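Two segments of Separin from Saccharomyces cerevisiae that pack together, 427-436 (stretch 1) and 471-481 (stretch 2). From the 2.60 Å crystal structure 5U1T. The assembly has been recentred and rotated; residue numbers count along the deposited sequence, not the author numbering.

Stretch 1 427-436: DSKTSHRTIL
Stretch 2 (471-481) SFVFDFCQNAF

No hydrogen bond crosses this contact; two near-parallel helices meet through one isoleucine, one phenylalanine edge and close packing against backbone. Stretch 2 is helical throughout, phi/psi near -70/-40. Stretch 1 enters as a turn, with Ser428 to Thr430 helical in phi/psi, and is regular helix by His432. The axes run in the same N-to-C sense, crossing at -20° and 9.9 Å apart at closest approach. CA pairs set the register: Ser428 to Phe472 8.1 Å, Ser431 to Phe476 7.6 Å, Ile435 to Ala480 6.1 Å, so the backbones converge toward Ile435.

There Ile435 (m, t), buried and pointing toward stretch 2, has the largest share, 88 Å², of the 349 Å² buried between the stretches. Its CD1 lies 4.0 Å from Phe476 CD2 and 3.8 Å from Asn479 CB, while CG2 reaches Ala480 CA at 3.9 Å; small alanine suits this closest backbone approach.

At the wide end a long side chain spans the gap. Phe472 (t, chi2 80°) presents its ring edge, CE1 lying 3.4 Å from Ser428 O and 3.6 Å from Ser431 OG. Both serines are p, and Ser431 OG donates to Ser428 O at 3.1 Å, satisfying polar atoms beside the ring.

Asn479 (m) points toward stretch 1, yet its ND2 hydrogen-bonds Asp475 O at 3.0 Å within its own helix. Exposed His432 (t, chi2 52°) turns its ring edge to the Asn479 amide.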

# COMPACT_ATOMS: atom_id res chain seq x y z
N ASP A 427 -2.37 41.09 -17.59
CA ASP A 427 -2.07 39.79 -18.13
C ASP A 427 -2.12 38.76 -17.02
O ASP A 427 -1.12 38.54 -16.33
CB ASP A 427 -0.71 39.78 -18.82
CG ASP A 427 -0.72 38.99 -20.11
OD1 ASP A 427 -1.11 37.79 -20.10
OD2 ASP A 427 -0.35 39.61 -21.14
N SER A 428 -3.30 38.15 -16.83
CA SER A 428 -3.50 37.14 -15.78
C SER A 428 -2.60 35.91 -16.00
O SER A 428 -2.51 35.05 -15.12
CB SER A 428 -4.98 36.73 -15.72
OG SER A 428 -5.31 35.77 -16.72
N LYS A 429 -1.95 35.83 -17.15
CA LYS A 429 -0.94 34.80 -17.39
C LYS A 429 0.39 35.15 -16.68
O LYS A 429 1.17 34.26 -16.35
CB LYS A 429 -0.72 34.60 -18.89
CG LYS A 429 -2.01 34.52 -19.70
CD LYS A 429 -2.50 33.08 -19.88
CE LYS A 429 -3.88 33.02 -20.56
NZ LYS A 429 -5.01 33.47 -19.67
N THR A 430 0.64 36.44 -16.44
CA THR A 430 1.87 36.93 -15.79
C THR A 430 1.96 36.66 -14.27
O THR A 430 3.06 36.60 -13.71
CB THR A 430 2.07 38.47 -15.97
OG1 THR A 430 3.47 38.77 -16.07
CG2 THR A 430 1.49 39.28 -14.79
N SER A 431 0.81 36.50 -13.61
CA SER A 431 0.75 36.72 -12.16
C SER A 431 1.68 35.83 -11.33
O SER A 431 1.91 36.13 -10.15
CB SER A 431 -0.71 36.56 -11.65
OG SER A 431 -1.39 35.49 -12.28
N HIS A 432 2.21 34.76 -11.91
CA HIS A 432 3.19 33.96 -11.18
C HIS A 432 4.36 34.89 -10.83
O HIS A 432 4.84 34.89 -9.69
CB HIS A 432 3.65 32.74 -12.00
CG HIS A 432 4.34 31.67 -11.21
ND1 HIS A 432 3.80 31.11 -10.07
CD2 HIS A 432 5.52 31.03 -11.41
CE1 HIS A 432 4.62 30.18 -9.60
NE2 HIS A 432 5.67 30.11 -10.39
N ARG A 433 4.77 35.71 -11.80
CA ARG A 433 5.84 36.69 -11.60
C ARG A 433 5.60 37.56 -10.38
O ARG A 433 6.50 37.78 -9.57
CB ARG A 433 5.97 37.60 -12.82
CG ARG A 433 6.56 36.99 -14.06
CD ARG A 433 6.67 38.06 -15.16
NE ARG A 433 7.16 37.50 -16.42
CZ ARG A 433 7.49 38.23 -17.49
NH1 ARG A 433 7.37 39.56 -17.47
NH2 ARG A 433 7.94 37.61 -18.59
N THR A 434 4.38 38.08 -10.26
CA THR A 434 4.06 38.97 -9.16
C THR A 434 4.17 38.27 -7.82
O THR A 434 4.80 38.79 -6.89
CB THR A 434 2.65 39.56 -9.31
OG1 THR A 434 2.59 40.34 -10.52
CG2 THR A 434 2.31 40.44 -8.12
N ILE A 435 3.58 37.08 -7.73
CA ILE A 435 3.55 36.34 -6.49
C ILE A 435 4.98 36.06 -6.03
O ILE A 435 5.28 36.15 -4.84
CB ILE A 435 2.73 35.03 -6.64
CG1 ILE A 435 1.32 35.36 -7.12
CG2 ILE A 435 2.67 34.25 -5.33
CD1 ILE A 435 0.37 34.21 -7.10
N LEU A 436 5.85 35.76 -6.98
CA LEU A 436 7.24 35.46 -6.66
C LEU A 436 7.96 36.74 -6.25
O LEU A 436 8.85 36.71 -5.39
CB LEU A 436 7.97 34.81 -7.84
CG LEU A 436 7.52 33.40 -8.23
CD1 LEU A 436 8.29 32.91 -9.44
CD2 LEU A 436 7.67 32.45 -7.07
N SER A 471 -10.04 27.68 -12.28
CA SER A 471 -8.63 27.36 -12.43
C SER A 471 -7.72 28.53 -12.09
O SER A 471 -6.74 28.35 -11.38
CB SER A 471 -8.32 26.85 -13.85
OG SER A 471 -9.03 27.57 -14.86
N PHE A 472 -8.06 29.72 -12.52
CA PHE A 472 -7.21 30.85 -12.21
C PHE A 472 -7.17 31.22 -10.75
O PHE A 472 -6.14 31.51 -10.22
CB PHE A 472 -7.59 32.08 -13.03
CG PHE A 472 -6.81 33.28 -12.63
CD1 PHE A 472 -5.54 33.46 -13.09
CD2 PHE A 472 -7.32 34.19 -11.75
CE1 PHE A 472 -4.79 34.54 -12.70
CE2 PHE A 472 -6.58 35.26 -11.35
CZ PHE A 472 -5.32 35.44 -11.83
N VAL A 473 -8.31 31.20 -10.08
CA VAL A 473 -8.37 31.58 -8.70
C VAL A 473 -7.73 30.58 -7.78
O VAL A 473 -7.27 30.92 -6.73
CB VAL A 473 -9.79 31.92 -8.26
CG1 VAL A 473 -10.72 30.78 -8.53
CG2 VAL A 473 -9.82 32.26 -6.80
N PHE A 474 -7.70 29.32 -8.18
CA PHE A 474 -7.06 28.31 -7.39
C PHE A 474 -5.57 28.45 -7.55
O PHE A 474 -4.83 28.39 -6.61
CB PHE A 474 -7.50 26.95 -7.86
CG PHE A 474 -8.25 26.21 -6.84
CD1 PHE A 474 -7.60 25.57 -5.83
CD2 PHE A 474 -9.60 26.21 -6.85
CE1 PHE A 474 -8.28 24.91 -4.86
CE2 PHE A 474 -10.30 25.55 -5.89
CZ PHE A 474 -9.64 24.89 -4.89
N ASP A 475 -5.17 28.65 -8.77
CA ASP A 475 -3.79 28.83 -9.14
C ASP A 475 -3.20 30.02 -8.42
O ASP A 475 -2.11 29.95 -7.91
CB ASP A 475 -3.77 29.04 -10.64
CG ASP A 475 -2.42 29.07 -11.20
OD1 ASP A 475 -1.51 28.56 -10.57
OD2 ASP A 475 -2.27 29.60 -12.30
N PHE A 476 -3.94 31.12 -8.37
CA PHE A 476 -3.49 32.31 -7.70
C PHE A 476 -3.42 32.16 -6.20
O PHE A 476 -2.50 32.60 -5.57
CB PHE A 476 -4.41 33.48 -8.02
CG PHE A 476 -4.10 34.72 -7.25
CD1 PHE A 476 -4.61 34.91 -6.00
CD2 PHE A 476 -3.29 35.68 -7.77
CE1 PHE A 476 -4.31 36.02 -5.28
CE2 PHE A 476 -2.99 36.81 -7.06
CZ PHE A 476 -3.50 36.97 -5.81
N CYS A 477 -4.41 31.51 -5.62
CA CYS A 477 -4.46 31.36 -4.19
C CYS A 477 -3.50 30.36 -3.61
O CYS A 477 -3.03 30.54 -2.52
CB CYS A 477 -5.86 31.01 -3.75
SG CYS A 477 -6.97 32.40 -3.73
N GLN A 478 -3.23 29.30 -4.34
CA GLN A 478 -2.34 28.30 -3.84
C GLN A 478 -0.93 28.78 -3.88
O GLN A 478 -0.18 28.55 -2.97
CB GLN A 478 -2.49 27.00 -4.59
CG GLN A 478 -3.06 25.92 -3.71
CD GLN A 478 -3.76 24.88 -4.50
OE1 GLN A 478 -3.31 24.50 -5.56
NE2 GLN A 478 -4.88 24.42 -4.01
N ASN A 479 -0.58 29.47 -4.94
CA ASN A 479 0.75 30.03 -5.03
C ASN A 479 1.00 31.13 -4.01
O ASN A 479 2.10 31.26 -3.47
CB ASN A 479 1.00 30.56 -6.43
CG ASN A 479 1.47 29.49 -7.35
OD1 ASN A 479 2.66 29.37 -7.63
ND2 ASN A 479 0.55 28.66 -7.82
N ALA A 480 -0.04 31.93 -3.73
CA ALA A 480 0.06 32.98 -2.72
C ALA A 480 0.24 32.33 -1.36
O ALA A 480 0.85 32.89 -0.45
CB ALA A 480 -1.19 33.88 -2.73
N PHE A 481 -0.32 31.14 -1.23
CA PHE A 481 -0.19 30.39 0.01
C PHE A 481 1.22 29.83 0.19
O PHE A 481 1.87 30.09 1.20
CB PHE A 481 -1.18 29.25 0.04
CG PHE A 481 -1.14 28.48 1.31
CD1 PHE A 481 -0.29 27.39 1.45
CD2 PHE A 481 -1.95 28.84 2.37
CE1 PHE A 481 -0.24 26.69 2.60
CE2 PHE A 481 -1.91 28.11 3.54
CZ PHE A 481 -1.05 27.03 3.65